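Local coordinates for protein iron aquisition yersiniabactin synthesis enzyme, YbtT (Escherichia coli, PDB 6BA9) that is a low-specificity type II thioesterase that maintains yersiniabactin production, probably by hydrolysing acyl thioesters in this NRPS/PKS pathway, at residues C20-A23 and S28-R31; S62-A67 and Y175-P180; H89-Q94 and F169-S174; Q94-T99 and Q111-S116; A190-G195 and D207-W212. The protein carries 1 engineered substitution. One frame throughout, in Å; residues are numbered along the deposited sequence.

Contact 1 (C20-A23 and S28-R31); sequences CPFA and SAFR
The side chains of Phe22 and Phe30 approach from opposite directions across a short loop. Their rings are near parallel, with planes at 30°. They are slid so far apart that they barely overlap, and the centroids are 5.7 Å apart. The touch is therefore made at the ends of the rings: Phe22 CE1 lies 3.8 Å from Phe30 CZ. Phe22 takes the less common first torsion, with CG between the backbone N and the carbonyl carbon (chi1 47°). This turns its ring across to the other segment. The far end of the same ring also meets Ala29, where CZ is 3.9 Å from the methyl carbon CB. Pro21 adds the third partner. Its CB rests 3.8 Å from Phe30 CE1, and CZ of the same ring is only slightly farther away. The end of the Phe30 ring thus meets proline and phenylalanine from directions about a right angle apart. No hydrogen bond crosses the contact, which is purely apolar. Both segments belong to the connection between strand 16-20 and helix 31-34. Ile230 of helix 228-231 touches both phenylalanines. Phe30 also reaches Leu45 of strand 42-46, and Phe227 meets Phe22 edge-to-face.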
# COMPACT_ATOMS: atom_id res chain seq x y z
N CYS A 20 1.32 3.52 -1.52
CA CYS A 20 2.05 2.28 -1.76
C CYS A 20 1.11 1.24 -2.36
O CYS A 20 0.03 0.97 -1.78
CB CYS A 20 2.61 1.76 -0.43
SG CYS A 20 3.87 2.85 0.27
N PRO A 21 1.46 0.64 -3.49
CA PRO A 21 0.53 -0.27 -4.17
C PRO A 21 0.53 -1.68 -3.59
O PRO A 21 1.36 -2.07 -2.77
CB PRO A 21 1.07 -0.26 -5.60
CG PRO A 21 2.53 -0.11 -5.43
CD PRO A 21 2.67 0.88 -4.29
N PHE A 22 -0.45 -2.46 -4.05
CA PHE A 22 -0.56 -3.87 -3.71
C PHE A 22 0.48 -4.69 -4.49
O PHE A 22 1.17 -4.21 -5.40
CB PHE A 22 -1.99 -4.35 -4.00
CG PHE A 22 -2.52 -3.91 -5.35
CD1 PHE A 22 -3.35 -2.81 -5.45
CD2 PHE A 22 -2.15 -4.59 -6.50
CE1 PHE A 22 -3.82 -2.39 -6.70
CE2 PHE A 22 -2.62 -4.18 -7.75
CZ PHE A 22 -3.45 -3.08 -7.84
N ALA A 23 0.61 -5.96 -4.10
CA ALA A 23 1.54 -6.87 -4.76
C ALA A 23 1.13 -7.04 -6.22
O ALA A 23 -0.05 -7.21 -6.53
CB ALA A 23 1.53 -8.23 -4.07
N SER A 28 0.08 1.38 -14.21
CA SER A 28 -1.10 1.21 -15.04
C SER A 28 -2.33 0.85 -14.22
O SER A 28 -3.46 1.18 -14.62
CB SER A 28 -0.83 0.15 -16.12
OG SER A 28 -0.51 -1.10 -15.54
N ALA A 29 -2.15 0.18 -13.08
CA ALA A 29 -3.28 -0.20 -12.24
C ALA A 29 -4.00 1.01 -11.66
O ALA A 29 -5.17 0.90 -11.30
CB ALA A 29 -2.80 -1.14 -11.13
N PHE A 30 -3.33 2.16 -11.59
CA PHE A 30 -3.84 3.37 -10.95
C PHE A 30 -4.21 4.45 -11.96
O PHE A 30 -4.42 5.61 -11.59
CB PHE A 30 -2.84 3.86 -9.89
CG PHE A 30 -2.71 2.93 -8.73
CD1 PHE A 30 -1.85 1.86 -8.78
CD2 PHE A 30 -3.49 3.10 -7.60
CE1 PHE A 30 -1.76 0.98 -7.73
CE2 PHE A 30 -3.39 2.21 -6.54
CZ PHE A 30 -2.52 1.15 -6.62
N ARG A 31 -4.33 4.09 -13.24
CA ARG A 31 -4.64 5.07 -14.27
C ARG A 31 -5.97 5.77 -13.99
O ARG A 31 -6.11 6.96 -14.28
CB ARG A 31 -4.67 4.38 -15.63
CG ARG A 31 -4.94 5.31 -16.81
CD ARG A 31 -4.85 4.56 -18.14
NE ARG A 31 -3.68 3.69 -18.17
CZ ARG A 31 -2.47 4.05 -18.59
NH1 ARG A 31 -2.24 5.28 -19.03
NH2 ARG A 31 -1.48 3.16 -18.56

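Contact 2 (S62-A67 and Y175-P180)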
# COMPACT_ATOMS: atom_id res chain seq x y z
N SER A 62 11.76 -8.07 0.34
CA SER A 62 11.61 -7.68 1.75
C SER A 62 10.81 -6.39 1.86
O SER A 62 11.17 -5.37 1.26
CB SER A 62 13.01 -7.48 2.34
OG SER A 62 12.97 -6.72 3.52
N ILE A 63 9.76 -6.42 2.68
CA ILE A 63 8.98 -5.24 3.01
C ILE A 63 9.86 -4.17 3.67
O ILE A 63 9.76 -2.98 3.36
CB ILE A 63 7.78 -5.63 3.91
CG1 ILE A 63 6.82 -6.56 3.18
CG2 ILE A 63 7.08 -4.37 4.46
CD1 ILE A 63 6.23 -5.98 1.86
N THR A 64 10.69 -4.58 4.64
CA THR A 64 11.47 -3.58 5.36
C THR A 64 12.53 -2.94 4.46
O THR A 64 12.85 -1.76 4.63
CB THR A 64 12.07 -4.18 6.65
OG1 THR A 64 12.78 -5.38 6.35
CG2 THR A 64 11.00 -4.49 7.67
N GLN A 65 13.06 -3.68 3.49
CA GLN A 65 14.00 -3.09 2.51
C GLN A 65 13.29 -2.04 1.65
O GLN A 65 13.83 -0.95 1.41
CB GLN A 65 14.61 -4.15 1.61
CG GLN A 65 15.67 -5.00 2.23
CD GLN A 65 16.14 -6.09 1.30
OE1 GLN A 65 15.86 -6.06 0.09
NE2 GLN A 65 16.85 -7.08 1.85
N LEU A 66 12.10 -2.36 1.16
CA LEU A 66 11.32 -1.38 0.41
C LEU A 66 11.05 -0.13 1.24
O LEU A 66 11.16 1.01 0.74
CB LEU A 66 10.01 -2.00 -0.04
CG LEU A 66 10.12 -3.04 -1.16
CD1 LEU A 66 8.83 -3.86 -1.26
CD2 LEU A 66 10.41 -2.37 -2.49
N ALA A 67 10.69 -0.32 2.51
CA ALA A 67 10.39 0.80 3.41
C ALA A 67 11.61 1.66 3.67
O ALA A 67 11.50 2.88 3.78
CB ALA A 67 9.87 0.25 4.73
N TYR A 175 6.62 -11.37 5.56
CA TYR A 175 6.56 -10.28 6.52
C TYR A 175 5.64 -10.68 7.67
O TYR A 175 4.43 -10.87 7.46
CB TYR A 175 6.05 -9.02 5.82
CG TYR A 175 5.83 -7.84 6.74
CD1 TYR A 175 4.56 -7.51 7.18
CD2 TYR A 175 6.89 -7.07 7.18
CE1 TYR A 175 4.35 -6.44 8.01
CE2 TYR A 175 6.68 -5.98 8.00
CZ TYR A 175 5.40 -5.68 8.42
OH TYR A 175 5.14 -4.61 9.25
N HIS A 176 6.21 -10.81 8.86
CA HIS A 176 5.45 -11.30 10.00
C HIS A 176 6.29 -11.11 11.24
O HIS A 176 7.51 -11.35 11.22
CB HIS A 176 5.12 -12.78 9.83
CG HIS A 176 4.37 -13.35 10.99
ND1 HIS A 176 4.98 -14.12 11.96
CD2 HIS A 176 3.07 -13.25 11.35
CE1 HIS A 176 4.08 -14.48 12.86
NE2 HIS A 176 2.91 -13.97 12.51
N TYR A 177 5.64 -10.69 12.32
CA TYR A 177 6.26 -10.59 13.63
C TYR A 177 5.55 -11.53 14.60
O TYR A 177 4.35 -11.77 14.49
CB TYR A 177 6.13 -9.19 14.19
CG TYR A 177 6.89 -8.11 13.45
CD1 TYR A 177 8.25 -7.92 13.66
CD2 TYR A 177 6.24 -7.27 12.56
CE1 TYR A 177 8.93 -6.91 12.99
CE2 TYR A 177 6.91 -6.27 11.89
CZ TYR A 177 8.26 -6.09 12.10
OH TYR A 177 8.94 -5.08 11.43
N ASP A 178 6.30 -12.05 15.58
CA ASP A 178 5.68 -13.00 16.50
C ASP A 178 4.63 -12.34 17.37
O ASP A 178 3.63 -12.98 17.71
CB ASP A 178 6.74 -13.68 17.37
CG ASP A 178 7.52 -14.73 16.62
OD1 ASP A 178 7.04 -15.19 15.56
OD2 ASP A 178 8.61 -15.11 17.09
N SER A 179 4.81 -11.07 17.72
CA SER A 179 3.84 -10.39 18.57
C SER A 179 3.99 -8.89 18.38
O SER A 179 5.07 -8.40 18.01
CB SER A 179 4.04 -10.78 20.04
OG SER A 179 4.53 -9.69 20.80
N PRO A 180 2.94 -8.12 18.67
CA PRO A 180 3.03 -6.65 18.57
C PRO A 180 4.04 -6.02 19.51
O PRO A 180 4.41 -4.86 19.31
CB PRO A 180 1.60 -6.18 18.89
CG PRO A 180 0.73 -7.41 18.69
CD PRO A 180 1.59 -8.57 19.06
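Ile63, in the first turn of helix 63-77, packs on Tyr175, in the loop that follows helix 155-174. The contact joins the start of a helix beside the central sheet to the chain on its way to strand 190-195. Ile63 lies across the tyrosine at about a right angle. Its branch CG2 stands over one face of the ring, 4.2 Å from the Tyr175 centroid and 27° off the normal, a CH-pi contact. The branching carbon also touches, with Ile63 CB 3.7 Å from Tyr175 CD2. The other branch, CG1, comes just as near to Tyr175 CB. The isoleucine therefore straddles the base and one side of the ring. A first torsion of 175° turns the Tyr175 ring away from its own N and alongside the helix. Farther out, Thr64 CG2 makes a looser approach to Tyr177 OH, at 4.3 Å. Ser62 is the N-cap of the helix, and its OG accepts from Gln65 N at 3.0 Å. No hydrogen bond links the two segments. The apolar part of Tyr175 serves this contact, while its hydroxyl is bonded to Glu98 OE2, as is that of Tyr177. Glu98 OE1 also forms a salt bridge with Arg101. Together these partners would probably favour a charged carboxylate at Glu98.

Contact 3 (H89-Q94 and F169-S174). Engineered in segment 89-94: Ala90 (natural residue Ser).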
# COMPACT_ATOMS: atom_id res chain seq x y z
N HIS A 89 -2.29 -0.14 0.33
CA HIS A 89 -3.32 -1.16 0.24
C HIS A 89 -2.66 -2.53 0.13
O HIS A 89 -1.75 -2.72 -0.69
CB HIS A 89 -4.21 -0.93 -0.99
CG HIS A 89 -5.41 -1.82 -1.05
ND1 HIS A 89 -6.46 -1.72 -0.16
CD2 HIS A 89 -5.71 -2.83 -1.89
CE1 HIS A 89 -7.38 -2.62 -0.48
NE2 HIS A 89 -6.95 -3.31 -1.52
N ALA A 90 -3.11 -3.47 0.95
CA ALA A 90 -2.61 -4.85 0.95
C ALA A 90 -1.11 -4.82 1.21
O ALA A 90 -0.70 -4.22 2.22
CB ALA A 90 -3.10 -5.60 -0.30
N MET A 91 -0.26 -5.38 0.35
CA MET A 91 1.18 -5.31 0.57
C MET A 91 1.62 -3.88 0.84
O MET A 91 2.54 -3.63 1.63
CB MET A 91 1.92 -5.81 -0.67
CG MET A 91 3.39 -5.51 -0.73
SD MET A 91 4.08 -6.16 -2.27
CE MET A 91 5.76 -5.61 -2.11
N GLY A 92 1.03 -2.92 0.12
CA GLY A 92 1.44 -1.54 0.28
C GLY A 92 1.20 -1.00 1.67
O GLY A 92 1.91 -0.11 2.11
N ALA A 93 0.19 -1.53 2.38
CA ALA A 93 -0.02 -1.10 3.76
C ALA A 93 1.16 -1.49 4.65
O ALA A 93 1.52 -0.75 5.56
CB ALA A 93 -1.31 -1.68 4.31
N GLN A 94 1.75 -2.65 4.39
CA GLN A 94 2.90 -3.09 5.17
C GLN A 94 4.08 -2.17 4.94
O GLN A 94 4.77 -1.77 5.88
CB GLN A 94 3.27 -4.53 4.81
CG GLN A 94 2.16 -5.56 5.00
CD GLN A 94 2.44 -6.85 4.29
OE1 GLN A 94 3.12 -6.88 3.26
NE2 GLN A 94 1.89 -7.94 4.80
N PHE A 169 4.96 -11.20 -3.84
CA PHE A 169 4.20 -12.07 -2.94
C PHE A 169 5.09 -12.72 -1.88
O PHE A 169 4.66 -12.90 -0.73
CB PHE A 169 3.36 -13.06 -3.73
CG PHE A 169 2.04 -12.50 -4.17
CD1 PHE A 169 0.95 -12.59 -3.33
CD2 PHE A 169 1.89 -11.89 -5.39
CE1 PHE A 169 -0.27 -12.06 -3.72
CE2 PHE A 169 0.65 -11.36 -5.76
CZ PHE A 169 -0.39 -11.47 -4.93
N TYR A 170 6.33 -13.05 -2.23
CA TYR A 170 7.26 -13.54 -1.22
C TYR A 170 7.52 -12.47 -0.16
O TYR A 170 7.48 -12.75 1.05
CB TYR A 170 8.57 -14.05 -1.83
CG TYR A 170 9.51 -14.53 -0.73
CD1 TYR A 170 10.40 -13.65 -0.10
CD2 TYR A 170 9.45 -15.82 -0.27
CE1 TYR A 170 11.20 -14.07 0.93
CE2 TYR A 170 10.27 -16.26 0.76
CZ TYR A 170 11.12 -15.38 1.35
OH TYR A 170 11.93 -15.80 2.39
N ALA A 171 7.73 -11.23 -0.58
CA ALA A 171 7.94 -10.15 0.39
C ALA A 171 6.76 -10.03 1.33
O ALA A 171 6.92 -9.92 2.55
CB ALA A 171 8.16 -8.83 -0.34
N THR A 172 5.55 -9.99 0.77
CA THR A 172 4.40 -9.69 1.59
C THR A 172 4.03 -10.86 2.50
O THR A 172 3.52 -10.64 3.60
CB THR A 172 3.23 -9.22 0.71
OG1 THR A 172 2.22 -8.62 1.53
CG2 THR A 172 2.57 -10.34 -0.03
N GLU A 173 4.27 -12.11 2.05
CA GLU A 173 3.91 -13.27 2.88
C GLU A 173 4.96 -13.57 3.94
O GLU A 173 4.62 -14.08 5.03
CB GLU A 173 3.66 -14.48 1.96
CG GLU A 173 2.41 -14.28 1.13
CD GLU A 173 2.13 -15.38 0.15
OE1 GLU A 173 2.92 -16.35 0.05
OE2 GLU A 173 1.12 -15.26 -0.56
N SER A 174 6.23 -13.27 3.68
CA SER A 174 7.28 -13.53 4.65
C SER A 174 7.35 -12.47 5.73
O SER A 174 8.07 -12.66 6.72
CB SER A 174 8.63 -13.68 3.95
OG SER A 174 9.06 -12.47 3.36
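Gln94 and Thr172 meet because both side chains are aimed across the gap between two helices. Gln94 has CG beside the backbone N (chi1 -58°), and its chain then runs out extended. With OG1 anti to its own N (chi1 -166°), Thr172 presents the hydroxyl to that amide. The two side chains cross at about a right angle. Thr172 OG1 donates to Gln94 OE1 over a short 2.6 Å, tilted 34° from the carbonyl plane. The other end of the amide gives a weak second bond, from Gln94 NE2 to Thr172 O at 3.4 Å. One threonine thus meets both ends of the amide, one bond strong and one weak, which probably limits its rotation. Met91 fills in beside the pair. Its CB lies 3.6 Å from Thr172 OG1, and its extended chain carries CE to 4.4 Å from Ala171 CB. Ile63 of helix 63-77 touches Met91, Gln94 and Ala171. Helix 155-174 lies in the insertion between strands 112-116 and 190-195, the usual place of the lid in alpha/beta hydrolases. The other segment is the turn from strand 84-89 into helix 91-105. Ala90, engineered in place of the natural serine, is the N-cap of that helix and has a positive phi. Such a strand-turn-helix is characteristic of the nucleophile elbow of this fold.

Contact 4 (Q94-T99 and Q111-S116)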
# COMPACT_ATOMS: atom_id res chain seq x y z
N GLN A 94 1.75 -2.65 4.39
CA GLN A 94 2.90 -3.09 5.17
C GLN A 94 4.08 -2.17 4.94
O GLN A 94 4.77 -1.77 5.88
CB GLN A 94 3.27 -4.53 4.81
CG GLN A 94 2.16 -5.56 5.00
CD GLN A 94 2.44 -6.85 4.29
OE1 GLN A 94 3.12 -6.88 3.26
NE2 GLN A 94 1.89 -7.94 4.80
N VAL A 95 4.33 -1.81 3.68
CA VAL A 95 5.41 -0.89 3.37
C VAL A 95 5.14 0.49 3.96
O VAL A 95 6.04 1.12 4.53
CB VAL A 95 5.68 -0.82 1.85
CG1 VAL A 95 6.79 0.19 1.58
CG2 VAL A 95 6.08 -2.19 1.31
N ALA A 96 3.90 0.98 3.85
CA ALA A 96 3.55 2.29 4.39
C ALA A 96 3.76 2.31 5.89
O ALA A 96 4.30 3.28 6.43
CB ALA A 96 2.10 2.62 4.05
N PHE A 97 3.33 1.26 6.59
CA PHE A 97 3.54 1.16 8.03
C PHE A 97 5.02 1.20 8.39
O PHE A 97 5.44 1.98 9.25
CB PHE A 97 2.90 -0.14 8.52
CG PHE A 97 3.20 -0.47 9.96
CD1 PHE A 97 2.74 0.33 10.98
CD2 PHE A 97 3.92 -1.59 10.27
CE1 PHE A 97 3.01 -0.02 12.31
CE2 PHE A 97 4.19 -1.93 11.59
CZ PHE A 97 3.73 -1.14 12.60
N GLU A 98 5.83 0.36 7.73
CA GLU A 98 7.26 0.31 8.05
C GLU A 98 7.97 1.61 7.67
O GLU A 98 8.90 2.04 8.37
CB GLU A 98 7.91 -0.93 7.42
CG GLU A 98 7.46 -2.27 8.00
CD GLU A 98 7.95 -2.52 9.40
OE1 GLU A 98 8.91 -1.84 9.84
OE2 GLU A 98 7.36 -3.41 10.06
N THR A 99 7.53 2.26 6.60
CA THR A 99 8.06 3.57 6.24
C THR A 99 7.71 4.60 7.30
O THR A 99 8.57 5.40 7.72
CB THR A 99 7.50 3.99 4.88
OG1 THR A 99 7.88 3.04 3.88
CG2 THR A 99 8.04 5.36 4.45
N GLN A 111 2.04 13.17 9.10
CA GLN A 111 0.76 13.64 9.64
C GLN A 111 -0.32 12.58 9.65
O GLN A 111 -1.32 12.73 10.37
CB GLN A 111 0.29 14.87 8.87
CG GLN A 111 1.30 16.01 8.96
CD GLN A 111 1.57 16.43 10.39
OE1 GLN A 111 0.68 16.92 11.08
NE2 GLN A 111 2.80 16.20 10.85
N GLY A 112 -0.16 11.49 8.92
CA GLY A 112 -1.19 10.49 8.90
C GLY A 112 -0.71 9.24 8.20
O GLY A 112 0.16 9.33 7.31
N LEU A 113 -1.26 8.10 8.61
CA LEU A 113 -1.00 6.78 8.05
C LEU A 113 -2.34 6.12 7.74
O LEU A 113 -3.21 6.04 8.62
CB LEU A 113 -0.23 5.91 9.03
CG LEU A 113 -0.01 4.46 8.61
CD1 LEU A 113 0.82 4.36 7.30
CD2 LEU A 113 0.62 3.68 9.76
N ILE A 114 -2.52 5.66 6.50
CA ILE A 114 -3.74 5.00 6.05
C ILE A 114 -3.39 3.55 5.68
O ILE A 114 -2.63 3.31 4.72
CB ILE A 114 -4.43 5.74 4.89
CG1 ILE A 114 -4.77 7.19 5.29
CG2 ILE A 114 -5.69 5.00 4.47
CD1 ILE A 114 -3.80 8.22 4.78
N ILE A 115 -3.91 2.61 6.47
CA ILE A 115 -3.71 1.18 6.29
C ILE A 115 -5.00 0.63 5.70
O ILE A 115 -6.05 0.71 6.34
CB ILE A 115 -3.41 0.53 7.66
CG1 ILE A 115 -2.11 1.05 8.23
CG2 ILE A 115 -3.45 -1.00 7.59
CD1 ILE A 115 -0.91 0.69 7.47
N SER A 116 -4.94 0.10 4.48
CA SER A 116 -6.13 -0.37 3.77
C SER A 116 -5.99 -1.84 3.38
O SER A 116 -4.97 -2.25 2.81
CB SER A 116 -6.28 0.52 2.55
OG SER A 116 -7.36 0.15 1.71
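Leu113 is the main knob of strand 112-116, and it presses into helix 91-105 between Ala96 and Phe97. Its two methyl groups do different work. CD1 sits over the helix backbone, 3.7 Å from Ala96 O and 3.9 Å from Ala96 CB. The small alanine lets the leucine come close to the main chain here. CD2 turns to the aromatic neighbour and lies at the edge of the Phe97 ring, near its plane, 4.1 Å from CD1 of that ring. Phe97 has CG anti to the backbone N (chi1 172°), which sends the ring outward, steeply to the helix axis. A second bump comes from Ile115, two residues farther along the same side of the strand. Its CD1 fits beside the base of the ring, 4.0 Å from Phe97 CB. No hydrogen bond joins the segments, and all four residues are buried. Trp209 covers more of this region, meeting the Phe97 ring edge-to-face and touching Ile115. The axes of segments 94-99 and 112-116 run nearly antiparallel, at 155°, and come within 8.3 Å. This is the return half of the beta-alpha-beta unit formed by strand 84-89, helix 91-105 and strand 112-116, a basic element of the alpha/beta-hydrolase fold.

Contact 5 (A190-G195 and D207-W212)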
# COMPACT_ATOMS: atom_id res chain seq x y z
N ALA A 190 -3.65 7.34 12.60
CA ALA A 190 -3.84 6.26 11.65
C ALA A 190 -5.31 6.02 11.38
O ALA A 190 -6.16 6.12 12.27
CB ALA A 190 -3.21 4.97 12.14
N LEU A 191 -5.60 5.67 10.12
CA LEU A 191 -6.92 5.28 9.67
C LEU A 191 -6.84 3.89 9.08
O LEU A 191 -5.95 3.61 8.26
CB LEU A 191 -7.40 6.25 8.60
CG LEU A 191 -8.69 5.90 7.86
CD1 LEU A 191 -9.90 5.87 8.82
CD2 LEU A 191 -8.93 6.90 6.73
N LEU A 192 -7.75 3.02 9.49
CA LEU A 192 -7.87 1.66 8.98
C LEU A 192 -9.07 1.60 8.05
O LEU A 192 -10.17 2.02 8.43
CB LEU A 192 -8.08 0.68 10.13
CG LEU A 192 -7.03 0.65 11.24
CD1 LEU A 192 -7.38 -0.38 12.30
CD2 LEU A 192 -5.65 0.39 10.71
N LEU A 193 -8.85 1.08 6.84
CA LEU A 193 -9.90 0.89 5.85
C LEU A 193 -9.99 -0.59 5.50
O LEU A 193 -8.97 -1.29 5.41
CB LEU A 193 -9.61 1.69 4.58
CG LEU A 193 -9.54 3.21 4.72
CD1 LEU A 193 -9.21 3.82 3.38
CD2 LEU A 193 -10.85 3.76 5.25
N CYS A 194 -11.21 -1.06 5.30
CA CYS A 194 -11.45 -2.40 4.77
C CYS A 194 -12.63 -2.35 3.81
O CYS A 194 -13.38 -1.36 3.76
CB CYS A 194 -11.63 -3.43 5.89
SG CYS A 194 -13.20 -3.26 6.80
N GLY A 195 -12.78 -3.42 3.05
CA GLY A 195 -13.83 -3.53 2.05
C GLY A 195 -14.96 -4.44 2.50
O GLY A 195 -14.73 -5.52 3.03
N ASP A 207 -8.82 -5.06 11.70
CA ASP A 207 -9.00 -4.51 13.04
C ASP A 207 -7.81 -4.82 13.94
O ASP A 207 -7.51 -4.05 14.86
CB ASP A 207 -10.28 -5.10 13.64
CG ASP A 207 -10.62 -4.49 14.99
OD1 ASP A 207 -10.84 -3.27 15.06
OD2 ASP A 207 -10.65 -5.27 15.97
N ALA A 208 -7.15 -5.96 13.72
CA ALA A 208 -6.00 -6.36 14.51
C ALA A 208 -4.83 -5.39 14.42
O ALA A 208 -3.90 -5.45 15.24
CB ALA A 208 -5.57 -7.76 14.08
N TRP A 209 -4.86 -4.46 13.46
CA TRP A 209 -3.83 -3.43 13.43
C TRP A 209 -3.85 -2.54 14.66
O TRP A 209 -2.86 -1.86 14.94
CB TRP A 209 -3.99 -2.57 12.19
CG TRP A 209 -3.35 -3.11 10.92
CD1 TRP A 209 -3.96 -3.82 9.94
CD2 TRP A 209 -2.00 -2.93 10.51
NE1 TRP A 209 -3.07 -4.12 8.94
CE2 TRP A 209 -1.85 -3.57 9.26
CE3 TRP A 209 -0.89 -2.31 11.07
CZ2 TRP A 209 -0.64 -3.60 8.57
CZ3 TRP A 209 0.31 -2.33 10.39
CH2 TRP A 209 0.42 -2.97 9.15
N ARG A 210 -4.96 -2.53 15.41
CA ARG A 210 -5.00 -1.70 16.60
C ARG A 210 -3.97 -2.13 17.64
O ARG A 210 -3.65 -1.34 18.53
CB ARG A 210 -6.42 -1.68 17.19
CG ARG A 210 -7.44 -0.99 16.29
CD ARG A 210 -8.84 -0.86 16.93
NE ARG A 210 -9.40 -2.18 17.19
CZ ARG A 210 -9.40 -2.79 18.37
NH1 ARG A 210 -8.90 -2.19 19.43
NH2 ARG A 210 -9.91 -4.01 18.46
N GLN A 211 -3.41 -3.33 17.51
CA GLN A 211 -2.34 -3.76 18.41
C GLN A 211 -1.07 -2.95 18.19
O GLN A 211 -0.21 -2.90 19.09
CB GLN A 211 -2.01 -5.24 18.19
CG GLN A 211 -3.15 -6.23 18.46
CD GLN A 211 -3.36 -6.44 19.93
OE1 GLN A 211 -2.45 -6.23 20.73
NE2 GLN A 211 -4.55 -6.87 20.30
N TRP A 212 -0.93 -2.31 17.03
CA TRP A 212 0.32 -1.69 16.59
C TRP A 212 0.27 -0.17 16.56
O TRP A 212 1.28 0.47 16.25
CB TRP A 212 0.63 -2.21 15.17
CG TRP A 212 0.90 -3.66 15.11
CD1 TRP A 212 -0.01 -4.66 15.02
CD2 TRP A 212 2.18 -4.29 15.16
NE1 TRP A 212 0.62 -5.88 14.99
CE2 TRP A 212 1.97 -5.67 15.09
CE3 TRP A 212 3.49 -3.81 15.26
CZ2 TRP A 212 3.02 -6.58 15.09
CZ3 TRP A 212 4.52 -4.71 15.27
CH2 TRP A 212 4.28 -6.08 15.19
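Leu192 of strand 190-195 points from the sheet into the turn that holds Asp207, Trp209 and Arg210. The contact belongs to the crossover from strand 190-195 to strand 216-222 at one side of the alpha/beta-hydrolase sheet. Asp207 comes first and touches only lightly, its backbone O being 4.5 Å from Leu192 CD1. Trp209 follows on the short 3-10 segment and makes the main contact. Its CB lies 3.7 Å from Leu192 CD2, and CG is the next atom of the tryptophan to approach that methyl. The two side chains cross at a slant. The first torsion of Trp209 sets CG beside the backbone N (chi1 -84°), and the indole leads off beyond the leucine. There its NE1 is hydrogen-bonded to Cys118 O, and its ring meets Phe97 edge-to-face. Arg210 adds the outer wall, with CG 4.0 Å from Leu192 CD1. The leucine's methyls are thus met by the aliphatic bases of two larger side chains. Beyond that point the arginine bends at chi3 and folds back on Asp207, gripping it side-on with two nitrogens. Arg210 NE forms a salt bridge with Asp207 OD1 at 2.8 Å, from above the carboxylate plane. Arg210 NH2 reaches Asp207 OD2 on its syn side but tilted out of the carboxylate plane, at 2.9 Å.

How the contacts relate
The five contacts lie in one alpha/beta-hydrolase domain. Contact 1 closes first along the chain. Contact 2 then opens and encloses contact 3, which in turn encloses contact 4. Contact 5 comes last. Contacts 3 and 4 share Gln94 and helix 91-105, and their centres are 12 Å apart. The centres of contacts 2 and 3 are closest, about 9 Å apart. Those of contacts 4 and 5, on neighbouring strands 112-116 and 190-195, are about 10 Å apart. Those of contacts 1 and 5 are about 20 Å apart. Contacts 1 and 3 meet near engineered Ala90, where Phe22 CB packs on His89 O. Contact 3 holds the probable catalytic turn, and contacts 4 and 5 lead across the sheet.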